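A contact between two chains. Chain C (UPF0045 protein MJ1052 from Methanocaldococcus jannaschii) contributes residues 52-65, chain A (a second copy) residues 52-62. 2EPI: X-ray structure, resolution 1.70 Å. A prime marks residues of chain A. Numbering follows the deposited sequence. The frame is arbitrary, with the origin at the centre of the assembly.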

# COMPACT_ATOMS: atom_id res chain seq x y z
N ASP C 52 2.55 11.96 17.05
CA ASP C 52 4.00 11.87 17.00
C ASP C 52 4.42 10.65 16.18
O ASP C 52 3.82 9.59 16.29
CB ASP C 52 4.56 11.75 18.41
CG ASP C 52 6.06 11.54 18.42
OD1 ASP C 52 6.78 12.48 18.03
OD2 ASP C 52 6.50 10.44 18.80
N LEU C 53 5.46 10.82 15.36
CA LEU C 53 5.94 9.73 14.52
C LEU C 53 6.38 8.53 15.35
O LEU C 53 6.00 7.40 15.05
CB LEU C 53 7.10 10.21 13.64
CG LEU C 53 7.75 9.19 12.70
CD1 LEU C 53 6.70 8.54 11.82
CD2 LEU C 53 8.79 9.89 11.85
N ASP C 54 7.18 8.76 16.39
CA ASP C 54 7.64 7.65 17.22
C ASP C 54 6.48 6.93 17.88
O ASP C 54 6.49 5.70 17.99
CB ASP C 54 8.62 8.13 18.30
CG ASP C 54 9.98 8.49 17.73
OD1 ASP C 54 10.46 7.76 16.84
OD2 ASP C 54 10.57 9.49 18.19
N GLU C 55 5.47 7.68 18.32
CA GLU C 55 4.31 7.07 18.96
C GLU C 55 3.53 6.21 17.98
O GLU C 55 3.00 5.16 18.35
CB GLU C 55 3.40 8.15 19.56
CG GLU C 55 4.02 8.90 20.73
CD GLU C 55 4.54 7.96 21.81
OE1 GLU C 55 3.73 7.21 22.39
OE2 GLU C 55 5.77 7.97 22.07
N ILE C 56 3.45 6.66 16.73
CA ILE C 56 2.74 5.92 15.70
C ILE C 56 3.48 4.62 15.38
O ILE C 56 2.85 3.58 15.18
CB ILE C 56 2.57 6.79 14.42
CG1 ILE C 56 1.51 7.87 14.69
CG2 ILE C 56 2.17 5.92 13.23
CD1 ILE C 56 1.28 8.82 13.53
N LEU C 57 4.80 4.68 15.34
CA LEU C 57 5.59 3.49 15.07
C LEU C 57 5.38 2.48 16.20
O LEU C 57 5.17 1.29 15.97
CB LEU C 57 7.07 3.85 14.95
CG LEU C 57 7.44 4.62 13.67
CD1 LEU C 57 8.86 5.13 13.77
CD2 LEU C 57 7.26 3.71 12.45
N LYS C 58 5.43 2.98 17.44
CA LYS C 58 5.23 2.12 18.60
C LYS C 58 3.84 1.48 18.54
O LYS C 58 3.69 0.28 18.74
CB LYS C 58 5.36 2.92 19.90
CG LYS C 58 6.72 3.59 20.09
CD LYS C 58 6.72 4.45 21.35
CE LYS C 58 8.04 5.18 21.52
NZ LYS C 58 8.04 6.03 22.75
N ALA C 59 2.84 2.30 18.27
CA ALA C 59 1.46 1.83 18.19
C ALA C 59 1.31 0.80 17.08
O ALA C 59 0.64 -0.23 17.25
CB ALA C 59 0.52 3.00 17.95
N PHE C 60 1.95 1.08 15.95
CA PHE C 60 1.90 0.18 14.80
C PHE C 60 2.44 -1.19 15.19
O PHE C 60 1.82 -2.22 14.92
CB PHE C 60 2.73 0.77 13.65
CG PHE C 60 2.83 -0.12 12.44
CD1 PHE C 60 1.70 -0.45 11.71
CD2 PHE C 60 4.07 -0.63 12.04
CE1 PHE C 60 1.79 -1.28 10.58
CE2 PHE C 60 4.17 -1.45 10.91
CZ PHE C 60 3.03 -1.78 10.19
N LYS C 61 3.60 -1.21 15.84
CA LYS C 61 4.20 -2.47 16.24
C LYS C 61 3.30 -3.23 17.22
O LYS C 61 3.10 -4.43 17.06
CB LYS C 61 5.57 -2.25 16.89
CG LYS C 61 6.24 -3.55 17.31
CD LYS C 61 7.49 -3.29 18.13
CE LYS C 61 8.10 -4.59 18.62
NZ LYS C 61 9.28 -4.35 19.50
N GLU C 62 2.77 -2.53 18.22
CA GLU C 62 1.91 -3.20 19.19
C GLU C 62 0.65 -3.75 18.56
O GLU C 62 0.24 -4.88 18.85
CB GLU C 62 1.52 -2.26 20.34
CG GLU C 62 0.99 -3.02 21.55
CD GLU C 62 0.38 -2.13 22.62
OE1 GLU C 62 0.85 -0.98 22.78
OE2 GLU C 62 -0.55 -2.59 23.31
N ALA C 63 0.02 -2.97 17.68
CA ALA C 63 -1.20 -3.41 17.02
C ALA C 63 -0.92 -4.67 16.20
O ALA C 63 -1.69 -5.62 16.23
CB ALA C 63 -1.74 -2.31 16.12
N HIS C 64 0.19 -4.65 15.47
CA HIS C 64 0.60 -5.78 14.65
C HIS C 64 0.85 -6.99 15.54
O HIS C 64 0.41 -8.11 15.24
CB HIS C 64 1.88 -5.41 13.89
CG HIS C 64 2.57 -6.57 13.26
ND1 HIS C 64 2.14 -7.14 12.07
CD2 HIS C 64 3.66 -7.28 13.64
CE1 HIS C 64 2.94 -8.14 11.76
NE2 HIS C 64 3.87 -8.25 12.69
N SER C 65 1.55 -6.77 16.65
CA SER C 65 1.88 -7.83 17.58
C SER C 65 0.67 -8.43 18.29
O SER C 65 0.58 -9.65 18.45
CB SER C 65 2.87 -7.31 18.62
OG SER C 65 4.07 -6.88 18.01
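Chain A 52-62: DLDEILKAFKE

How does chain A lie on chain C? Residues 53-62 of chain A form a helix, as do residues 53-65 of chain C, and the two run nearly antiparallel, with 148° between their N-to-C directions and 11.3 Å between their axes at closest approach. The register is symmetric about the leucine in the middle: Leu57 CA lies 7.2 Å from Leu57′ CA, while Leu53 CA to Lys61′ CA and Lys61 CA to Leu53′ CA are both 8.4 Å. Each helix thus sets its N-terminal turn beside a later turn of its partner.

What fills the space between the helices? Leu57 and Leu57′ point toward each other and meet at 4.2 Å between Leu57 CD2 and Leu57′ CD2. The same methyl groups approach the edges of the neighbouring phenyl rings, with Leu57 CD2 4.2 Å from Phe60′ CD2 and Leu57′ CD2 4.2 Å from Phe60 CD2. Beyond this centre the long lysine chains add their own carbons to the packing. Lys61′ CG lies 3.9 Å from Leu53 CD2, Lys61 CG lies 3.9 Å from Leu53′ CD2, and Lys61′ CB sits 4.0 Å from Leu57 CD1.

Where do those lysines place their charge? All four chi angles of Lys61 and Lys61′ are t, so each side chain is fully extended and carries its ammonium past the leucines to an aspartate of the other helix. Lys61′ NZ donates to Asp54 OD1 at 2.6 Å, and Lys61 NZ donates to Asp54′ OD1 at 2.8 Å; both hydrogen bonds are part of salt bridges. The CA-to-CB bonds of Asp54 and Asp54′ point sideways, yet their carboxylates come near enough to accept. These are the two hydrogen bonds between the stretches.

How are the remaining polar groups satisfied? The first turn of each helix has a free amide capped by the preceding aspartate: Glu55 N donates to Asp52 OD2 at 3.0 Å, and Glu55′ N to Asp52′ OD2 at 3.2 Å. Lys58 and Lys58′ point away from the partner helix and form salt bridges within their own chains, Lys58 NZ to Glu55 OE2 at 3.1 Å and Lys58′ NZ to Glu55′ OE2 at 3.0 Å. Further along chain C, Ser65 OG donates to Lys61 O at 2.8 Å. His64 offers a carbon to the contact, with His64 CD2 4.4 Å from Leu53′ CD2, while both its ring nitrogens are hydrogen-bonded elsewhere in the structure.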

# COMPACT_ATOMS: atom_id res chain seq x y z
N ASP A 52 15.44 -7.96 11.93
CA ASP A 52 14.70 -7.69 13.15
C ASP A 52 13.66 -6.58 12.95
O ASP A 52 13.94 -5.56 12.32
CB ASP A 52 15.66 -7.28 14.27
CG ASP A 52 14.94 -6.93 15.55
OD1 ASP A 52 14.41 -7.86 16.21
OD2 ASP A 52 14.88 -5.73 15.90
N LEU A 53 12.47 -6.78 13.51
CA LEU A 53 11.39 -5.81 13.36
C LEU A 53 11.75 -4.41 13.85
O LEU A 53 11.46 -3.43 13.18
CB LEU A 53 10.13 -6.30 14.09
CG LEU A 53 8.91 -5.37 14.05
CD1 LEU A 53 8.56 -4.99 12.62
CD2 LEU A 53 7.72 -6.07 14.71
N ASP A 54 12.39 -4.32 15.01
CA ASP A 54 12.77 -3.01 15.53
C ASP A 54 13.80 -2.33 14.64
O ASP A 54 13.75 -1.12 14.45
CB ASP A 54 13.29 -3.13 16.97
CG ASP A 54 12.22 -3.57 17.94
OD1 ASP A 54 11.06 -3.12 17.79
OD2 ASP A 54 12.53 -4.35 18.87
N GLU A 55 14.74 -3.10 14.10
CA GLU A 55 15.75 -2.52 13.24
C GLU A 55 15.11 -1.99 11.95
O GLU A 55 15.50 -0.94 11.44
CB GLU A 55 16.84 -3.54 12.90
CG GLU A 55 17.69 -3.92 14.11
CD GLU A 55 18.29 -2.71 14.80
OE1 GLU A 55 19.07 -1.98 14.15
OE2 GLU A 55 17.98 -2.47 15.99
N ILE A 56 14.12 -2.72 11.44
CA ILE A 56 13.44 -2.29 10.22
C ILE A 56 12.64 -1.02 10.48
O ILE A 56 12.59 -0.13 9.64
CB ILE A 56 12.51 -3.41 9.69
CG1 ILE A 56 13.37 -4.49 9.02
CG2 ILE A 56 11.50 -2.84 8.69
CD1 ILE A 56 12.60 -5.69 8.51
N LEU A 57 12.03 -0.93 11.66
CA LEU A 57 11.26 0.26 12.01
C LEU A 57 12.18 1.47 12.11
O LEU A 57 11.85 2.56 11.63
CB LEU A 57 10.52 0.04 13.34
CG LEU A 57 9.36 -0.95 13.25
CD1 LEU A 57 8.90 -1.35 14.64
CD2 LEU A 57 8.23 -0.34 12.45
N LYS A 58 13.34 1.29 12.73
CA LYS A 58 14.31 2.38 12.86
C LYS A 58 14.84 2.77 11.49
O LYS A 58 15.01 3.95 11.19
CB LYS A 58 15.50 1.95 13.73
CG LYS A 58 15.18 1.56 15.17
CD LYS A 58 16.46 1.10 15.85
CE LYS A 58 16.21 0.46 17.20
NZ LYS A 58 17.48 -0.11 17.75
N ALA A 59 15.13 1.76 10.66
CA ALA A 59 15.65 2.01 9.32
C ALA A 59 14.61 2.74 8.50
O ALA A 59 14.93 3.64 7.73
CB ALA A 59 16.03 0.69 8.65
N PHE A 60 13.36 2.34 8.66
CA PHE A 60 12.26 2.96 7.94
C PHE A 60 12.18 4.43 8.31
O PHE A 60 12.12 5.31 7.44
CB PHE A 60 10.94 2.26 8.29
CG PHE A 60 9.73 2.94 7.72
CD1 PHE A 60 9.53 3.02 6.35
CD2 PHE A 60 8.77 3.49 8.57
CE1 PHE A 60 8.40 3.62 5.82
CE2 PHE A 60 7.62 4.10 8.04
CZ PHE A 60 7.44 4.16 6.67
N LYS A 61 12.19 4.72 9.61
CA LYS A 61 12.11 6.10 10.05
C LYS A 61 13.27 6.93 9.52
O LYS A 61 13.07 8.06 9.07
CB LYS A 61 12.08 6.18 11.58
CG LYS A 61 11.90 7.59 12.10
CD LYS A 61 12.05 7.66 13.61
CE LYS A 61 11.90 9.09 14.10
NZ LYS A 61 12.17 9.19 15.56
N GLU A 62 14.48 6.39 9.58
CA GLU A 62 15.62 7.15 9.11
C GLU A 62 15.57 7.40 7.61
O GLU A 62 15.89 8.50 7.15
CB GLU A 62 16.94 6.46 9.49
CG GLU A 62 18.17 7.16 8.93
CD GLU A 62 19.48 6.66 9.51
OE1 GLU A 62 19.52 5.54 10.05
OE2 GLU A 62 20.49 7.40 9.41